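Local coordinates for protein predicted protease of the collagenase family (Methanopyrus kandleri, PDB 5D88) that probably acts as a peptidase, folds as a TIM barrel and binds a zinc ion shared between its two subunits, at residues Pro47-Gly52 with Pro58-Thr63; Ala54-Arg59 with Asn205-Ala210; Met84-Ala89 with Pro123-Val128; Phe201-Leu206 with Pro227-Val232. All coordinates share one frame; numbering follows the deposited sequence.

Interaction 1 (Pro47-Gly52 with Pro58-Thr63)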
# COMPACT_ATOMS: atom_id res chain seq x y z
N PRO A 47 13.33 6.35 -14.55
CA PRO A 47 12.02 6.78 -14.04
C PRO A 47 11.33 7.69 -15.03
O PRO A 47 11.92 8.67 -15.49
CB PRO A 47 12.37 7.56 -12.76
CG PRO A 47 13.74 7.22 -12.45
CD PRO A 47 14.43 6.90 -13.73
N VAL A 48 10.07 7.38 -15.32
CA VAL A 48 9.26 8.27 -16.15
C VAL A 48 8.38 9.05 -15.18
O VAL A 48 7.19 8.77 -14.99
CB VAL A 48 8.49 7.54 -17.26
CG1 VAL A 48 9.47 7.10 -18.35
CG2 VAL A 48 7.71 6.34 -16.73
N THR A 49 9.00 10.05 -14.57
CA THR A 49 8.50 10.70 -13.37
C THR A 49 7.05 11.13 -13.47
O THR A 49 6.25 10.87 -12.57
CB THR A 49 9.40 11.90 -13.10
OG1 THR A 49 10.76 11.42 -13.11
CG2 THR A 49 9.06 12.53 -11.77
N GLU A 50 6.71 11.87 -14.53
CA GLU A 50 5.41 12.49 -14.59
C GLU A 50 4.27 11.48 -14.77
O GLU A 50 3.12 11.87 -14.66
CB GLU A 50 5.38 13.53 -15.73
CG GLU A 50 5.37 12.96 -17.13
CD GLU A 50 4.94 13.98 -18.19
OE1 GLU A 50 3.75 14.37 -18.24
OE2 GLU A 50 5.78 14.40 -18.99
N HIS A 51 4.58 10.20 -14.97
CA HIS A 51 3.57 9.16 -15.02
C HIS A 51 3.43 8.36 -13.74
O HIS A 51 2.58 7.46 -13.68
CB HIS A 51 3.86 8.27 -16.21
CG HIS A 51 3.74 9.02 -17.49
ND1 HIS A 51 4.77 9.15 -18.40
CD2 HIS A 51 2.71 9.74 -17.99
CE1 HIS A 51 4.36 9.89 -19.41
NE2 HIS A 51 3.12 10.27 -19.19
N GLY A 52 4.21 8.69 -12.70
CA GLY A 52 4.05 8.10 -11.38
C GLY A 52 5.08 7.05 -11.05
O GLY A 52 5.14 5.98 -11.68
N PRO A 58 16.73 9.94 -4.88
CA PRO A 58 17.28 11.28 -4.58
C PRO A 58 16.85 12.35 -5.55
O PRO A 58 16.88 13.54 -5.21
CB PRO A 58 18.80 11.07 -4.68
CG PRO A 58 19.04 9.66 -4.87
CD PRO A 58 17.77 8.97 -5.27
N ARG A 59 16.53 11.97 -6.78
CA ARG A 59 16.12 12.93 -7.80
C ARG A 59 15.37 12.15 -8.87
O ARG A 59 15.60 10.95 -9.05
CB ARG A 59 17.29 13.69 -8.42
CG ARG A 59 18.08 12.93 -9.51
CD ARG A 59 18.98 13.87 -10.35
NE ARG A 59 18.25 15.02 -10.89
CZ ARG A 59 17.75 15.14 -12.12
NH1 ARG A 59 17.88 14.18 -13.04
NH2 ARG A 59 17.09 16.26 -12.44
N TYR A 60 14.47 12.84 -9.55
CA TYR A 60 13.63 12.25 -10.58
C TYR A 60 13.78 13.09 -11.83
O TYR A 60 13.68 14.33 -11.76
CB TYR A 60 12.16 12.21 -10.14
CG TYR A 60 11.90 11.34 -8.95
CD1 TYR A 60 12.16 11.80 -7.66
CD2 TYR A 60 11.38 10.06 -9.11
CE1 TYR A 60 11.92 11.01 -6.55
CE2 TYR A 60 11.14 9.24 -8.00
CZ TYR A 60 11.42 9.73 -6.72
OH TYR A 60 11.18 8.96 -5.61
N PRO A 61 14.04 12.48 -12.99
CA PRO A 61 14.32 13.28 -14.18
C PRO A 61 13.05 13.86 -14.77
O PRO A 61 11.99 13.22 -14.75
CB PRO A 61 14.94 12.27 -15.15
CG PRO A 61 14.42 10.96 -14.71
CD PRO A 61 14.25 11.05 -13.21
N GLU A 62 13.16 15.08 -15.30
CA GLU A 62 12.09 15.69 -16.07
C GLU A 62 11.97 15.00 -17.42
O GLU A 62 12.87 14.30 -17.87
CB GLU A 62 12.35 17.19 -16.29
CG GLU A 62 12.74 17.92 -15.02
CD GLU A 62 11.81 19.04 -14.68
OE1 GLU A 62 11.27 19.69 -15.60
OE2 GLU A 62 11.61 19.27 -13.46
N THR A 63 10.84 15.24 -18.09
CA THR A 63 10.58 14.51 -19.32
C THR A 63 11.67 14.76 -20.37
O THR A 63 12.08 13.82 -21.05
CB THR A 63 9.20 14.88 -19.84
OG1 THR A 63 8.25 14.50 -18.84
CG2 THR A 63 8.90 14.14 -21.13
O HOH W 1 8.99 12.71 -16.47
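The long loop leading from barrel strand 43-47 to helix 63-75 of the TIM barrel folds back on itself here, where T49 meets Y60 and P61 and E50 meets T63. The hydroxyl of T49 donates to the backbone carbonyl of P61 (OG1 to O, 2.7 Å), meeting the oxygen off the C=O line, at 137°. This hydroxyl stands beside the T49 backbone N, anti to the carbonyl carbon (chi1 -52°), which leaves the methyl CG2 for the CB of Y60, 3.5 Å away. The Y60 ring runs on past this threonine, its OH bonding to T55 O and L57 N. P47 and P61 add an apolar patch, the rings crossing at about a right angle with P47 CG 3.9 Å from P61 CD. At the other end T63 OG1 donates to E50 OE2 over a very short 2.5 Å, and a water that accepts from E50 N donates a hydrogen bond to T63 OG1 (3.1 Å). A valine in place of T49 would probably leave the P61 carbonyl without its hydroxyl donor, the water's weak bond being a poor replacement. Two hydroxyl donors and one bridging water thus join the 3-10 turn 49-51 to the chain entering helix 63-75.

Interaction 2 (Ala54-Arg59 with Asn205-Ala210). With ZN (zinc ion), chain B; ACT (acetate ion), chain C.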
# COMPACT_ATOMS: atom_id res chain seq x y z
N ALA A 54 6.83 5.14 -7.58
CA ALA A 54 6.80 4.87 -6.14
C ALA A 54 8.18 4.65 -5.54
O ALA A 54 8.38 4.87 -4.34
CB ALA A 54 5.94 3.63 -5.86
N THR A 55 9.13 4.17 -6.33
CA THR A 55 10.48 3.98 -5.83
C THR A 55 11.01 5.31 -5.32
O THR A 55 10.82 6.35 -5.96
CB THR A 55 11.37 3.41 -6.94
OG1 THR A 55 11.00 2.04 -7.20
CG2 THR A 55 12.82 3.39 -6.55
N LEU A 56 11.65 5.28 -4.15
CA LEU A 56 12.10 6.48 -3.44
C LEU A 56 13.53 6.81 -3.86
O LEU A 56 14.48 6.10 -3.49
CB LEU A 56 12.01 6.26 -1.93
CG LEU A 56 10.64 5.87 -1.36
CD1 LEU A 56 10.68 5.66 0.14
CD2 LEU A 56 9.58 6.92 -1.72
N LEU A 57 13.68 7.92 -4.56
CA LEU A 57 14.94 8.30 -5.18
C LEU A 57 15.43 9.66 -4.72
O LEU A 57 14.64 10.49 -4.24
CB LEU A 57 14.80 8.33 -6.70
CG LEU A 57 14.38 6.99 -7.28
CD1 LEU A 57 14.19 7.14 -8.78
CD2 LEU A 57 15.39 5.89 -6.94
N PRO A 58 16.73 9.94 -4.88
CA PRO A 58 17.28 11.28 -4.58
C PRO A 58 16.85 12.35 -5.55
O PRO A 58 16.88 13.54 -5.21
CB PRO A 58 18.80 11.07 -4.68
CG PRO A 58 19.04 9.66 -4.87
CD PRO A 58 17.77 8.97 -5.27
N ARG A 59 16.53 11.97 -6.78
CA ARG A 59 16.12 12.93 -7.80
C ARG A 59 15.37 12.15 -8.87
O ARG A 59 15.60 10.95 -9.05
CB ARG A 59 17.29 13.69 -8.42
CG ARG A 59 18.08 12.93 -9.51
CD ARG A 59 18.98 13.87 -10.35
NE ARG A 59 18.25 15.02 -10.89
CZ ARG A 59 17.75 15.14 -12.12
NH1 ARG A 59 17.88 14.18 -13.04
NH2 ARG A 59 17.09 16.26 -12.44
N ASN A 205 3.23 5.49 -1.53
CA ASN A 205 1.98 6.06 -2.02
C ASN A 205 2.12 7.57 -2.20
O ASN A 205 1.66 8.13 -3.21
CB ASN A 205 0.84 5.77 -1.04
CG ASN A 205 0.28 4.34 -1.13
OD1 ASN A 205 0.52 3.60 -2.09
ND2 ASN A 205 -0.53 3.99 -0.14
N LEU A 206 2.74 8.24 -1.23
CA LEU A 206 2.94 9.68 -1.32
C LEU A 206 3.77 10.05 -2.54
O LEU A 206 3.40 10.95 -3.30
CB LEU A 206 3.61 10.20 -0.04
CG LEU A 206 3.89 11.71 0.00
CD1 LEU A 206 2.61 12.52 0.02
CD2 LEU A 206 4.80 12.03 1.21
N PHE A 207 4.92 9.41 -2.72
CA PHE A 207 5.75 9.77 -3.87
C PHE A 207 5.06 9.41 -5.20
O PHE A 207 5.30 10.07 -6.21
CB PHE A 207 7.12 9.12 -3.78
CG PHE A 207 8.10 9.90 -2.99
CD1 PHE A 207 8.00 9.96 -1.61
CD2 PHE A 207 9.12 10.60 -3.62
CE1 PHE A 207 8.92 10.68 -0.86
CE2 PHE A 207 10.06 11.33 -2.88
CZ PHE A 207 9.95 11.38 -1.50
N SER A 208 4.25 8.35 -5.22
CA SER A 208 3.51 7.99 -6.42
C SER A 208 2.70 9.16 -6.93
O SER A 208 2.56 9.36 -8.14
CB SER A 208 2.56 6.80 -6.15
OG SER A 208 3.25 5.59 -5.85
N HIS A 209 2.09 9.89 -6.00
CA HIS A 209 1.28 11.05 -6.34
C HIS A 209 2.14 12.27 -6.62
O HIS A 209 1.88 13.02 -7.57
CB HIS A 209 0.32 11.36 -5.19
CG HIS A 209 -0.88 10.49 -5.14
ND1 HIS A 209 -2.02 10.76 -5.86
CD2 HIS A 209 -1.14 9.37 -4.43
CE1 HIS A 209 -2.93 9.82 -5.61
NE2 HIS A 209 -2.42 8.97 -4.74
N ALA A 210 3.17 12.49 -5.82
CA ALA A 210 4.01 13.66 -5.99
C ALA A 210 4.59 13.71 -7.39
O ALA A 210 4.52 14.73 -8.09
CB ALA A 210 5.10 13.67 -4.93
ZN ZN B . -3.37 7.57 -3.61
C ACT C . 12.83 2.09 -2.69
O ACT C . 12.79 0.86 -2.47
OXT ACT C . 11.72 2.66 -2.83
CH3 ACT C . 14.12 2.85 -2.75
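L56 reaches from its loop to the F207 ring on helix 200-213, passing a bound acetate on the way. Its CB lies 3.7 Å from OXT of this ion, probably taken up from the crystallisation liquor; CG is equally near that oxygen, which also accepts a nearly straight hydrogen bond from L56 N (2.9 Å). CG stands beside the backbone N, anti to the carbonyl carbon (chi1 -57°), and chi2 of 179° then turns CD2 over one face of F207, nearest CD1 of the ring at 3.4 Å, and leaves the CD1 methyl by E203 OE1, one turn earlier on the helix. The distance of 3.8 Å from CD2 to the ring centroid, 28° off the normal, meets the criteria of a CH-pi contact displaced toward the rim. A serine in place of F207 would probably strip L56 CD2 of its aromatic floor and leave Y60, which also packs on this ring, facing a gap. Closer to the helix, A54 CB sits 3.3 Å from S208 OG, a hydroxyl already bonded to R204 O and T87 N. The loop following barrel strand 43-47 is thereby laid along helix 200-213, where H209, the residue after S208, carries NE2 to the zinc ion.

Interaction 3 (Met84-Ala89 with Pro123-Val128). With ZN (zinc ion), chain B.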
# COMPACT_ATOMS: atom_id res chain seq x y z
N MET A 84 7.76 3.01 -13.95
CA MET A 84 6.45 3.66 -13.79
C MET A 84 5.70 2.86 -12.73
O MET A 84 4.63 2.30 -12.97
CB MET A 84 5.68 3.72 -15.11
CG MET A 84 4.49 4.64 -15.04
SD MET A 84 3.68 4.78 -16.64
CE MET A 84 3.13 3.12 -16.79
N ASP A 85 6.28 2.77 -11.53
CA ASP A 85 5.84 1.79 -10.55
C ASP A 85 5.03 2.40 -9.42
O ASP A 85 5.05 1.89 -8.31
CB ASP A 85 7.02 0.98 -10.00
CG ASP A 85 7.99 1.81 -9.17
OD1 ASP A 85 7.96 3.03 -9.19
OD2 ASP A 85 8.81 1.18 -8.49
N PHE A 86 4.26 3.44 -9.72
CA PHE A 86 3.32 3.97 -8.75
C PHE A 86 2.48 2.88 -8.11
O PHE A 86 2.07 1.92 -8.78
CB PHE A 86 2.41 5.03 -9.39
CG PHE A 86 1.56 4.53 -10.52
CD1 PHE A 86 0.35 3.90 -10.26
CD2 PHE A 86 1.95 4.73 -11.83
CE1 PHE A 86 -0.44 3.49 -11.28
CE2 PHE A 86 1.16 4.32 -12.88
CZ PHE A 86 -0.04 3.69 -12.61
N THR A 87 2.20 3.04 -6.82
CA THR A 87 1.35 2.11 -6.10
C THR A 87 -0.06 2.63 -5.92
O THR A 87 -0.92 1.91 -5.39
CB THR A 87 1.97 1.77 -4.74
OG1 THR A 87 2.31 2.97 -4.02
CG2 THR A 87 3.22 0.92 -4.96
N CYS A 88 -0.32 3.86 -6.37
CA CYS A 88 -1.64 4.47 -6.31
C CYS A 88 -1.75 5.51 -7.41
O CYS A 88 -0.81 6.28 -7.62
CB CYS A 88 -1.91 5.13 -4.95
SG CYS A 88 -3.64 5.62 -4.74
N ALA A 89 -2.87 5.48 -8.13
CA ALA A 89 -3.20 6.50 -9.12
C ALA A 89 -4.48 7.24 -8.74
O ALA A 89 -5.13 7.85 -9.60
CB ALA A 89 -3.32 5.87 -10.50
N PRO A 123 -1.44 -3.88 -10.49
CA PRO A 123 -1.92 -5.06 -11.22
C PRO A 123 -2.72 -4.74 -12.47
O PRO A 123 -2.71 -5.49 -13.46
CB PRO A 123 -2.80 -5.77 -10.18
CG PRO A 123 -2.45 -5.25 -8.90
CD PRO A 123 -1.84 -3.90 -9.07
N TYR A 124 -3.46 -3.64 -12.45
CA TYR A 124 -4.24 -3.29 -13.63
C TYR A 124 -3.32 -2.92 -14.79
O TYR A 124 -3.60 -3.28 -15.94
CB TYR A 124 -5.19 -2.16 -13.26
CG TYR A 124 -6.10 -1.67 -14.35
CD1 TYR A 124 -6.84 -2.55 -15.14
CD2 TYR A 124 -6.26 -0.31 -14.56
CE1 TYR A 124 -7.70 -2.07 -16.11
CE2 TYR A 124 -7.11 0.17 -15.54
CZ TYR A 124 -7.83 -0.71 -16.30
OH TYR A 124 -8.67 -0.23 -17.26
N LEU A 125 -2.23 -2.20 -14.50
CA LEU A 125 -1.26 -1.87 -15.55
C LEU A 125 -0.59 -3.12 -16.09
O LEU A 125 -0.30 -3.20 -17.29
CB LEU A 125 -0.20 -0.91 -15.03
CG LEU A 125 -0.47 0.54 -15.33
CD1 LEU A 125 -1.80 0.96 -14.69
CD2 LEU A 125 0.71 1.33 -14.83
N VAL A 126 -0.25 -4.07 -15.21
CA VAL A 126 0.32 -5.34 -15.66
C VAL A 126 -0.59 -5.95 -16.71
O VAL A 126 -0.15 -6.39 -17.78
CB VAL A 126 0.52 -6.30 -14.47
CG1 VAL A 126 0.94 -7.69 -14.95
CG2 VAL A 126 1.56 -5.75 -13.49
N GLU A 127 -1.88 -6.01 -16.40
CA GLU A 127 -2.83 -6.67 -17.28
C GLU A 127 -2.95 -5.94 -18.62
O GLU A 127 -2.95 -6.57 -19.69
CB GLU A 127 -4.18 -6.75 -16.56
CG GLU A 127 -5.17 -7.71 -17.15
CD GLU A 127 -6.38 -7.86 -16.24
OE1 GLU A 127 -6.88 -6.83 -15.72
OE2 GLU A 127 -6.80 -9.00 -16.01
N VAL A 128 -3.08 -4.62 -18.59
CA VAL A 128 -3.22 -3.87 -19.84
C VAL A 128 -1.96 -3.97 -20.68
O VAL A 128 -2.03 -4.17 -21.90
CB VAL A 128 -3.58 -2.40 -19.54
CG1 VAL A 128 -3.62 -1.59 -20.83
CG2 VAL A 128 -4.94 -2.28 -18.84
ZN ZN B . -3.37 7.57 -3.61
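L125 contributes most of the surface buried here: its methyl CD2 is the point at which F86 and M84 converge. F86 CZ comes within 3.3 Å of that methyl and the neighbouring ring carbon CE2 within 3.6 Å, an approach that uses the far end of the phenyl ring. The L125 methyl CD1 stands a little farther from F86 CZ, at 3.9 Å, so both branches of the leucine face the same ring atom. The two side chains come from opposite directions, the methyl CD2 lying obliquely to the ring. M84 approaches differently, crossing L125 at about a right angle: its chain runs extended through CB and CG, then bends at chi3 (65°), which brings CE to 3.6 Å from L125 CD2. In fold terms, the loop after the third strand of the TIM barrel, 79-83, is packed on the first turn of helix 123-132, which follows the fourth strand, 117-120. Helix 98-113 fills in around the same spot, with L102 on L125 and with T105 and L106 on M84. F86 holds its ring over toward the helix with CG placed between the backbone N and the carbonyl carbon (chi1 61°), and the edge of that ring, in its own plane, has C88 N beside it. Two residues past F86, C88 turns to the metal instead, SG binding the zinc ion at 2.3 Å together with H209 of the same chain and with C88 and H209 of the second subunit.

Interaction 4 (Phe201-Leu206 with Pro227-Val232). With ACT (acetate ion), chain C.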
# COMPACT_ATOMS: atom_id res chain seq x y z
N PHE A 201 5.11 1.58 2.71
CA PHE A 201 3.83 1.53 2.00
C PHE A 201 3.24 2.93 1.82
O PHE A 201 2.88 3.35 0.71
CB PHE A 201 2.98 0.57 2.87
CG PHE A 201 1.52 0.52 2.64
CD1 PHE A 201 0.90 0.79 1.46
CD2 PHE A 201 0.75 -0.02 3.68
CE1 PHE A 201 -0.51 0.65 1.34
CE2 PHE A 201 -0.60 -0.17 3.59
CZ PHE A 201 -1.24 0.16 2.41
N PHE A 202 3.19 3.69 2.91
CA PHE A 202 2.55 4.99 2.90
C PHE A 202 3.42 6.01 2.19
O PHE A 202 2.91 6.88 1.47
CB PHE A 202 2.25 5.40 4.34
CG PHE A 202 1.40 4.40 5.07
CD1 PHE A 202 0.02 4.42 4.90
CD2 PHE A 202 1.97 3.42 5.86
CE1 PHE A 202 -0.78 3.49 5.54
CE2 PHE A 202 1.17 2.47 6.50
CZ PHE A 202 -0.20 2.50 6.34
N GLU A 203 4.74 5.93 2.40
CA GLU A 203 5.64 6.89 1.80
C GLU A 203 5.72 6.70 0.29
O GLU A 203 5.77 7.68 -0.46
CB GLU A 203 7.02 6.78 2.44
CG GLU A 203 7.98 7.87 2.00
CD GLU A 203 9.28 7.84 2.75
OE1 GLU A 203 9.68 6.76 3.24
OE2 GLU A 203 9.92 8.91 2.85
N ARG A 204 5.69 5.45 -0.18
CA ARG A 204 5.67 5.20 -1.61
C ARG A 204 4.35 5.63 -2.25
O ARG A 204 4.35 6.10 -3.38
CB ARG A 204 5.94 3.73 -1.88
CG ARG A 204 7.34 3.31 -1.54
CD ARG A 204 7.47 1.93 -2.01
NE ARG A 204 8.81 1.41 -1.87
CZ ARG A 204 9.06 0.17 -1.46
NH1 ARG A 204 8.06 -0.66 -1.13
NH2 ARG A 204 10.30 -0.23 -1.39
N ASN A 205 3.23 5.49 -1.53
CA ASN A 205 1.98 6.06 -2.02
C ASN A 205 2.12 7.57 -2.20
O ASN A 205 1.66 8.13 -3.21
CB ASN A 205 0.84 5.77 -1.04
CG ASN A 205 0.28 4.34 -1.13
OD1 ASN A 205 0.52 3.60 -2.09
ND2 ASN A 205 -0.53 3.99 -0.14
N LEU A 206 2.74 8.24 -1.23
CA LEU A 206 2.94 9.68 -1.32
C LEU A 206 3.77 10.05 -2.54
O LEU A 206 3.40 10.95 -3.30
CB LEU A 206 3.61 10.20 -0.04
CG LEU A 206 3.89 11.71 0.00
CD1 LEU A 206 2.61 12.52 0.02
CD2 LEU A 206 4.80 12.03 1.21
N PRO A 227 11.10 11.92 8.95
CA PRO A 227 11.66 11.84 10.31
C PRO A 227 11.26 10.61 11.11
O PRO A 227 11.73 10.46 12.25
CB PRO A 227 11.12 13.11 10.98
CG PRO A 227 9.96 13.53 10.17
CD PRO A 227 10.10 12.98 8.81
N MET A 228 10.40 9.74 10.58
CA MET A 228 9.80 8.69 11.39
C MET A 228 10.74 7.53 11.70
O MET A 228 10.60 6.92 12.77
CB MET A 228 8.55 8.15 10.70
CG MET A 228 7.38 9.07 10.80
SD MET A 228 5.90 8.24 10.17
CE MET A 228 4.72 9.57 10.29
N ARG A 229 11.66 7.16 10.81
CA ARG A 229 12.47 5.98 11.08
C ARG A 229 13.69 5.95 10.17
O ARG A 229 13.82 6.75 9.24
CB ARG A 229 11.65 4.68 10.90
CG ARG A 229 11.57 4.15 9.46
CD ARG A 229 10.89 5.09 8.54
NE ARG A 229 10.57 4.47 7.24
CZ ARG A 229 10.27 5.15 6.14
NH1 ARG A 229 10.31 6.48 6.13
NH2 ARG A 229 9.97 4.51 5.03
N GLU A 230 14.57 4.99 10.46
CA GLU A 230 15.66 4.60 9.58
C GLU A 230 15.12 3.59 8.59
O GLU A 230 14.67 2.50 8.99
CB GLU A 230 16.83 4.01 10.38
CG GLU A 230 18.08 3.65 9.57
CD GLU A 230 18.82 4.87 9.00
OE1 GLU A 230 18.61 6.00 9.50
OE2 GLU A 230 19.62 4.70 8.05
N ARG A 231 15.10 3.95 7.31
CA ARG A 231 14.50 3.08 6.31
C ARG A 231 15.20 1.73 6.26
O ARG A 231 16.42 1.62 6.37
CB ARG A 231 14.55 3.77 4.95
CG ARG A 231 13.61 4.98 4.87
CD ARG A 231 13.37 5.45 3.44
NE ARG A 231 12.61 6.70 3.43
CZ ARG A 231 13.16 7.87 3.69
NH1 ARG A 231 14.46 7.93 3.92
NH2 ARG A 231 12.43 8.97 3.72
N VAL A 232 14.42 0.67 6.05
CA VAL A 232 14.96 -0.69 6.03
C VAL A 232 15.39 -0.98 4.60
O VAL A 232 14.64 -1.56 3.79
CB VAL A 232 13.97 -1.72 6.57
CG1 VAL A 232 14.63 -3.11 6.68
CG2 VAL A 232 13.45 -1.27 7.96
C ACT C . 12.83 2.09 -2.69
O ACT C . 12.79 0.86 -2.47
OXT ACT C . 11.72 2.66 -2.83
CH3 ACT C . 14.12 2.85 -2.75
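Salt bridges carry this contact, and all of them end on E203, whose carboxylate is gripped by R229 and R231. R231 binds side-on, one nitrogen to each oxygen: NE donates to E203 OE1 at 2.9 Å and NH2 to the syn lone pair of OE2 at 2.7 Å. Both bonds are nearly straight, and the carboxylate and guanidinium planes lie 28° apart, nearly coplanar, consistent with a side-on pairing that uses both oxygens. R229 comes end-on and puts both of its terminal nitrogens on one atom, NH1 at 3.0 Å and NH2 at 2.9 Å from E203 OE1. Its plane is turned 46° from the carboxylate, with NH1 arriving from above that plane. OE1 therefore takes three N-H donors. D197 is a second acidic partner for R229, E226 one for R231, and N223 bonds to OE2.

CG of R231 lies 3.5 Å above the centre of the R229 guanidinium, an aliphatic contact within 227-232 that sets the two arginines side by side at the carboxylate. E203 reaches them as an extended chain, its CG anti to the backbone N (chi1 -173°).

Hydrogen bonds to the acetate make up a separate group. R204 NH2 donates to its O at 2.9 Å, whereas NE reaches OXT through a weaker bond; H141 NE2 and I193 N also bond to this ion, probably from the crystallisation liquor. Taken together, E203, R229 and R231 form a salt-bridge network that ties helix 200-213 of the barrel to the loop running into strand 233-234.

How the interactions relate
From the N terminus, interaction 1 closes a short loop within the connection between strand 43-47 and helix 63-75. Interaction 2 begins on the stretch where interaction 1 ends, sharing P58 and R59, and closes far along the chain on helix 200-213. Interaction 3 nests wholly within the span of interaction 2, joining the loop after strand 79-83 to helix 123-132, and T55 OG1 lies 2.7 Å from D85 OD2 where they meet. Interaction 4 starts on the helix where interaction 2 ends, shares N205 and L206, and runs on to 227-232. Interactions 2 and 3 bring H209 and C88 to one zinc ion.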